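Local coordinates for glutathione S-transferase (Legionella pneumophila subsp. pneumophila str. Philadelphia 1, PDB 3NIV), which acts as a zeta-class glutathione S-transferase and probably isomerises maleylacetoacetate with glutathione as cofactor, at the interface of chains A and B. Residues are numbered along the deposited sequence; one frame, centred on the assembly and turned at random. Chains: chain A/B, Glutathione S-transferase.

Contact 1: the interface of chains A and B. Residues chain A 66-68, 70-71; chain B 94-95, 97-98, 101.
The methyl CB of A:Ala71 fits between B:Ser98 and B:Leu101, one helical turn apart on helix 90-106, and meets B:Ser98 CB at 3.6 Å. Branch CD1 of B:Leu101 fills the other side of this apolar centre, reaching over the backbone of helix 69-79 to 3.5 Å from A:Ala71 N and also touching CB of A:Met70, a selenomethionine. With CG anti to the carbonyl carbon (chi1 -62°), B:Leu101 carries that branch onto the start of the helix. Toward the other end of the patch, A:Leu66 presents both tips of its fork to the opposite helix: CD2 packs on B:Ala94 CB at 3.6 Å, while CD1 lies against the backbone where B:Ala94 joins B:Thr95.

A:Gln68 covers the far flank with its aliphatic part, CG resting 3.6 Å from B:Ser98 CB. Bent at chi2 (-67°), its side chain runs past that of B:Leu101 in the opposite direction, and its amide oxygen OE1 comes within 3.7 Å of B:Leu101 CB, a van der Waals contact. Among the polar groups, the backbone O of A:Ser67 approaches B:Ser98 CB at 3.3 Å, meeting carbon rather than the hydroxyl. That hydroxyl instead turns back into its own helix: B:Ser98 OG donates to B:Thr95 O at 2.7 Å, tilted 35° from the carbonyl plane, with the methylene toward chain A. Two leucine side chains set against alanine methyls and a serine methylene thus carry much of this patch, which seats the N-terminal domain of one subunit on a C-terminal-domain helix of the other and helps build the GST dimer.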
ATOM      1  N   LEU A  66       9.637  -2.036 -13.533  1.00 39.01           N
ATOM      2  CA  LEU A  66       8.483  -1.730 -12.699  1.00 36.84           C
ATOM      3  C   LEU A  66       8.668  -2.212 -11.252  1.00 34.89           C
ATOM      4  O   LEU A  66       8.962  -3.379 -11.010  1.00 35.31           O
ATOM      5  CB  LEU A  66       7.239  -2.383 -13.305  1.00 36.58           C
ATOM      6  CG  LEU A  66       5.926  -2.279 -12.532  1.00 33.33           C
ATOM      7  CD1 LEU A  66       5.419  -0.842 -12.527  1.00 26.94           C
ATOM      8  CD2 LEU A  66       4.877  -3.236 -13.120  1.00 33.57           C
ATOM      9  N   SER A  67       8.469  -1.304 -10.299  1.00 31.86           N
ATOM     10  CA  SER A  67       8.640  -1.586  -8.880  1.00 30.04           C
ATOM     11  C   SER A  67       7.310  -1.656  -8.151  1.00 31.92           C
ATOM     12  O   SER A  67       6.251  -1.400  -8.731  1.00 29.97           O
ATOM     13  CB  SER A  67       9.466  -0.484  -8.222  1.00 29.74           C
ATOM     14  OG  SER A  67      10.334   0.110  -9.161  1.00 44.29           O
ATOM     15  N   GLN A  68       7.397  -1.971  -6.859  1.00 30.35           N
ATOM     16  CA  GLN A  68       6.259  -2.035  -5.950  1.00 28.35           C
ATOM     17  C   GLN A  68       5.454  -3.308  -6.158  1.00 29.92           C
ATOM     18  O   GLN A  68       4.743  -3.457  -7.152  1.00 32.25           O
ATOM     19  CB  GLN A  68       5.371  -0.797  -6.054  1.00 25.34           C
ATOM     20  CG  GLN A  68       6.035   0.485  -5.580  1.00 30.53           C
ATOM     21  CD  GLN A  68       6.308   0.500  -4.078  1.00 30.17           C
ATOM     22  OE1 GLN A  68       5.621  -0.161  -3.302  1.00 29.90           O
ATOM     23  NE2 GLN A  68       7.305   1.271  -3.666  1.00 29.80           N
HETATM   24  N   MSE A  70       2.704  -4.648  -4.978  1.00 24.91           N
HETATM   25  CA  MSE A  70       1.275  -4.548  -5.291  1.00 28.57           C
HETATM   26  C   MSE A  70       1.042  -4.076  -6.730  1.00 29.89           C
HETATM   27  O   MSE A  70       0.167  -4.586  -7.425  1.00 29.00           O
HETATM   28  CB  MSE A  70       0.554  -3.638  -4.301  1.00 26.83           C
HETATM   29  CG  MSE A  70       0.768  -4.039  -2.860  1.00 29.49           C
HETATM   30 SE   MSE A  70       0.339  -5.930  -2.532  1.00 55.07          SE
HETATM   31  CE  MSE A  70      -1.616  -5.794  -2.547  1.00 34.02           C
ATOM     32  N   ALA A  71       1.851  -3.118  -7.171  1.00 26.67           N
ATOM     33  CA  ALA A  71       1.796  -2.640  -8.544  1.00 28.53           C
ATOM     34  C   ALA A  71       2.201  -3.729  -9.517  1.00 28.21           C
ATOM     35  O   ALA A  71       1.572  -3.905 -10.547  1.00 27.91           O
ATOM     36  CB  ALA A  71       2.682  -1.409  -8.731  1.00 25.91           C
TER
ATOM     37  N   ALA B  94       0.463   0.552 -14.434  1.00 28.21           N
ATOM     38  CA  ALA B  94       1.180  -0.052 -13.308  1.00 28.25           C
ATOM     39  C   ALA B  94       2.201   0.909 -12.713  1.00 26.68           C
ATOM     40  O   ALA B  94       2.333   1.019 -11.498  1.00 25.31           O
ATOM     41  CB  ALA B  94       1.860  -1.349 -13.738  1.00 29.13           C
ATOM     42  N   THR B  95       2.913   1.606 -13.591  1.00 26.57           N
ATOM     43  CA  THR B  95       3.948   2.556 -13.208  1.00 25.54           C
ATOM     44  C   THR B  95       3.415   3.680 -12.322  1.00 26.52           C
ATOM     45  O   THR B  95       4.053   4.095 -11.363  1.00 28.97           O
ATOM     46  CB  THR B  95       4.596   3.145 -14.470  1.00 32.43           C
ATOM     47  OG1 THR B  95       5.251   2.092 -15.184  1.00 37.08           O
ATOM     48  CG2 THR B  95       5.596   4.225 -14.132  1.00 33.17           C
ATOM     49  N   LYS B  97       0.593   3.467 -10.668  1.00 24.95           N
ATOM     50  CA  LYS B  97       0.135   2.742  -9.492  1.00 28.61           C
ATOM     51  C   LYS B  97       1.249   2.671  -8.454  1.00 25.84           C
ATOM     52  O   LYS B  97       1.029   2.924  -7.270  1.00 26.94           O
ATOM     53  CB  LYS B  97      -0.298   1.329  -9.882  1.00 31.97           C
ATOM     54  CG  LYS B  97      -1.236   0.686  -8.891  1.00 37.84           C
ATOM     55  CD  LYS B  97      -2.682   0.803  -9.339  1.00 40.36           C
ATOM     56  CE  LYS B  97      -3.067  -0.383 -10.207  1.00 42.01           C
ATOM     57  NZ  LYS B  97      -4.547  -0.524 -10.308  1.00 52.20           N
ATOM     58  N   SER B  98       2.453   2.350  -8.916  1.00 25.15           N
ATOM     59  CA  SER B  98       3.598   2.167  -8.036  1.00 25.04           C
ATOM     60  C   SER B  98       4.075   3.471  -7.409  1.00 28.95           C
ATOM     61  O   SER B  98       4.516   3.498  -6.252  1.00 29.13           O
ATOM     62  CB  SER B  98       4.745   1.526  -8.800  1.00 27.52           C
ATOM     63  OG  SER B  98       5.349   2.466  -9.657  1.00 28.86           O
ATOM     64  N   LEU B 101       1.856   4.048  -4.683  1.00 29.09           N
ATOM     65  CA  LEU B 101       2.256   3.174  -3.582  1.00 29.28           C
ATOM     66  C   LEU B 101       3.473   3.704  -2.826  1.00 25.71           C
ATOM     67  O   LEU B 101       3.567   3.515  -1.621  1.00 25.85           O
ATOM     68  CB  LEU B 101       2.494   1.749  -4.089  1.00 25.82           C
ATOM     69  CG  LEU B 101       1.207   1.157  -4.665  1.00 28.03           C
ATOM     70  CD1 LEU B 101       1.427  -0.184  -5.367  1.00 27.40           C
ATOM     71  CD2 LEU B 101       0.180   1.033  -3.553  1.00 28.89           C
TER

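Contact 2: the interface of chains A and B. Residues chain A 98, 102, 148; chain B 66-68.
The flat carboxamide of B:Gln68 turns one face toward helix 90-106 of chain A, where A:Ser98 O and A:Ile102 CG1 both lie above it, each displaced from its centre. A:Ile102 CG1 approaches obliquely at the nitrogen corner, 3.9 Å from B:Gln68 NE2, and the two side chains cross at about a right angle. Nearer the backbone, the aliphatic stem of B:Gln68 packs closely on the serine: B:Gln68 CB is 3.3 Å from A:Ser98 CB, and CG sits close to the carbonyl oxygen of the same residue. A bend at chi2 (-80°) turns the carboxamide along the helix toward A:Ile102.

Beside this packing, a polar bridge comes from a second helix. A:Lys148, near the end of helix 127-149, donates from its side-chain amine NZ to the hydroxyl B:Ser67 OG at 3.1 Å. Its chain stretches out through chi2 and then bends at chi3 and chi4 (100° and 79°), hooking the amine onto the serine tip. The lysine may thus help to hold one residue of the loop while A:Ser98 supports the next.

In the fold, B:Ser67 and B:Gln68 form the turn after strand 64-66 in the thioredoxin-like N-terminal domain, and it rests against two helices of the partner's all-helical C-terminal domain.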
ATOM      1  N   SER A  98      -8.436  -4.441   0.085  1.00 24.07           N
ATOM      2  CA  SER A  98      -8.180  -3.674   1.284  1.00 25.96           C
ATOM      3  C   SER A  98      -7.575  -4.562   2.381  1.00 27.81           C
ATOM      4  O   SER A  98      -6.903  -4.079   3.302  1.00 26.04           O
ATOM      5  CB  SER A  98      -9.454  -3.005   1.772  1.00 24.41           C
ATOM      6  OG  SER A  98     -10.282  -3.908   2.459  1.00 26.13           O
ATOM      7  N   ILE A 102      -4.076  -3.983   4.322  1.00 25.20           N
ATOM      8  CA  ILE A 102      -3.851  -4.046   5.756  1.00 26.25           C
ATOM      9  C   ILE A 102      -2.450  -4.596   6.043  1.00 26.40           C
ATOM     10  O   ILE A 102      -1.771  -4.151   6.956  1.00 25.20           O
ATOM     11  CB  ILE A 102      -4.874  -4.939   6.422  1.00 24.06           C
ATOM     12  CG1 ILE A 102      -6.230  -4.234   6.467  1.00 25.97           C
ATOM     13  CG2 ILE A 102      -4.384  -5.363   7.823  1.00 25.04           C
ATOM     14  CD1 ILE A 102      -7.301  -4.990   7.247  1.00 26.84           C
ATOM     15  N   LYS A 148     -12.036  -8.981   9.634  1.00 39.12           N
ATOM     16  CA  LYS A 148     -12.774  -8.950   8.382  1.00 39.08           C
ATOM     17  C   LYS A 148     -12.883 -10.373   7.847  1.00 39.08           C
ATOM     18  O   LYS A 148     -13.830 -10.730   7.150  1.00 37.21           O
ATOM     19  CB  LYS A 148     -12.090  -8.017   7.387  1.00 36.52           C
ATOM     20  CG  LYS A 148     -11.967  -6.582   7.904  1.00 38.62           C
ATOM     21  CD  LYS A 148     -10.963  -5.758   7.094  1.00 40.96           C
ATOM     22  CE  LYS A 148     -11.635  -4.857   6.065  1.00 38.19           C
ATOM     23  NZ  LYS A 148     -12.195  -3.603   6.664  1.00 38.36           N
TER
ATOM     24  N   LEU B  66     -16.594  -0.386   3.114  1.00 36.66           N
ATOM     25  CA  LEU B  66     -15.291  -0.695   2.539  1.00 34.76           C
ATOM     26  C   LEU B  66     -14.268   0.299   3.103  1.00 32.10           C
ATOM     27  O   LEU B  66     -14.582   1.486   3.250  1.00 33.28           O
ATOM     28  CB  LEU B  66     -15.377  -0.594   1.020  1.00 32.72           C
ATOM     29  CG  LEU B  66     -14.066  -0.646   0.249  1.00 31.59           C
ATOM     30  CD1 LEU B  66     -13.446  -2.037   0.354  1.00 27.19           C
ATOM     31  CD2 LEU B  66     -14.300  -0.254  -1.191  1.00 28.13           C
ATOM     32  N   SER B  67     -13.051  -0.164   3.399  1.00 31.54           N
ATOM     33  CA  SER B  67     -12.191   0.576   4.328  1.00 27.20           C
ATOM     34  C   SER B  67     -10.783   1.006   3.928  1.00 30.77           C
ATOM     35  O   SER B  67     -10.144   1.745   4.682  1.00 33.62           O
ATOM     36  CB  SER B  67     -12.065  -0.173   5.653  1.00 30.66           C
ATOM     37  OG  SER B  67     -10.923  -1.024   5.641  1.00 31.06           O
ATOM     38  N   GLN B  68     -10.223   0.565   2.821  1.00 26.56           N
ATOM     39  CA  GLN B  68      -8.848   1.058   2.599  1.00 27.15           C
ATOM     40  C   GLN B  68      -8.810   2.134   1.525  1.00 25.78           C
ATOM     41  O   GLN B  68      -9.320   1.901   0.439  1.00 23.55           O
ATOM     42  CB  GLN B  68      -7.896  -0.096   2.268  1.00 28.80           C
ATOM     43  CG  GLN B  68      -7.474  -0.916   3.497  1.00 28.93           C
ATOM     44  CD  GLN B  68      -6.352  -0.235   4.289  1.00 30.71           C
ATOM     45  OE1 GLN B  68      -5.511   0.478   3.716  1.00 30.13           O
ATOM     46  NE2 GLN B  68      -6.336  -0.450   5.603  1.00 25.88           N
TER

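The C-alpha centres of contact 1 and contact 2 lie about 19 Å apart, and the two pair the same elements with the chains exchanged: residues 66-68 of one subunit against Ser98 on helix 90-106 of the other. They are largely two-fold-related parts of one interface, though the backbone of Ser67 and Gln68 differs between the copies. Gln68 opens the Gln-Ser motif that in GSTs typically helps bind the glutamyl end of glutathione, so dimer assembly may steady both glutathione sites. Helix 90-106 also carries Cys105, which has been seen in an interchain disulfide.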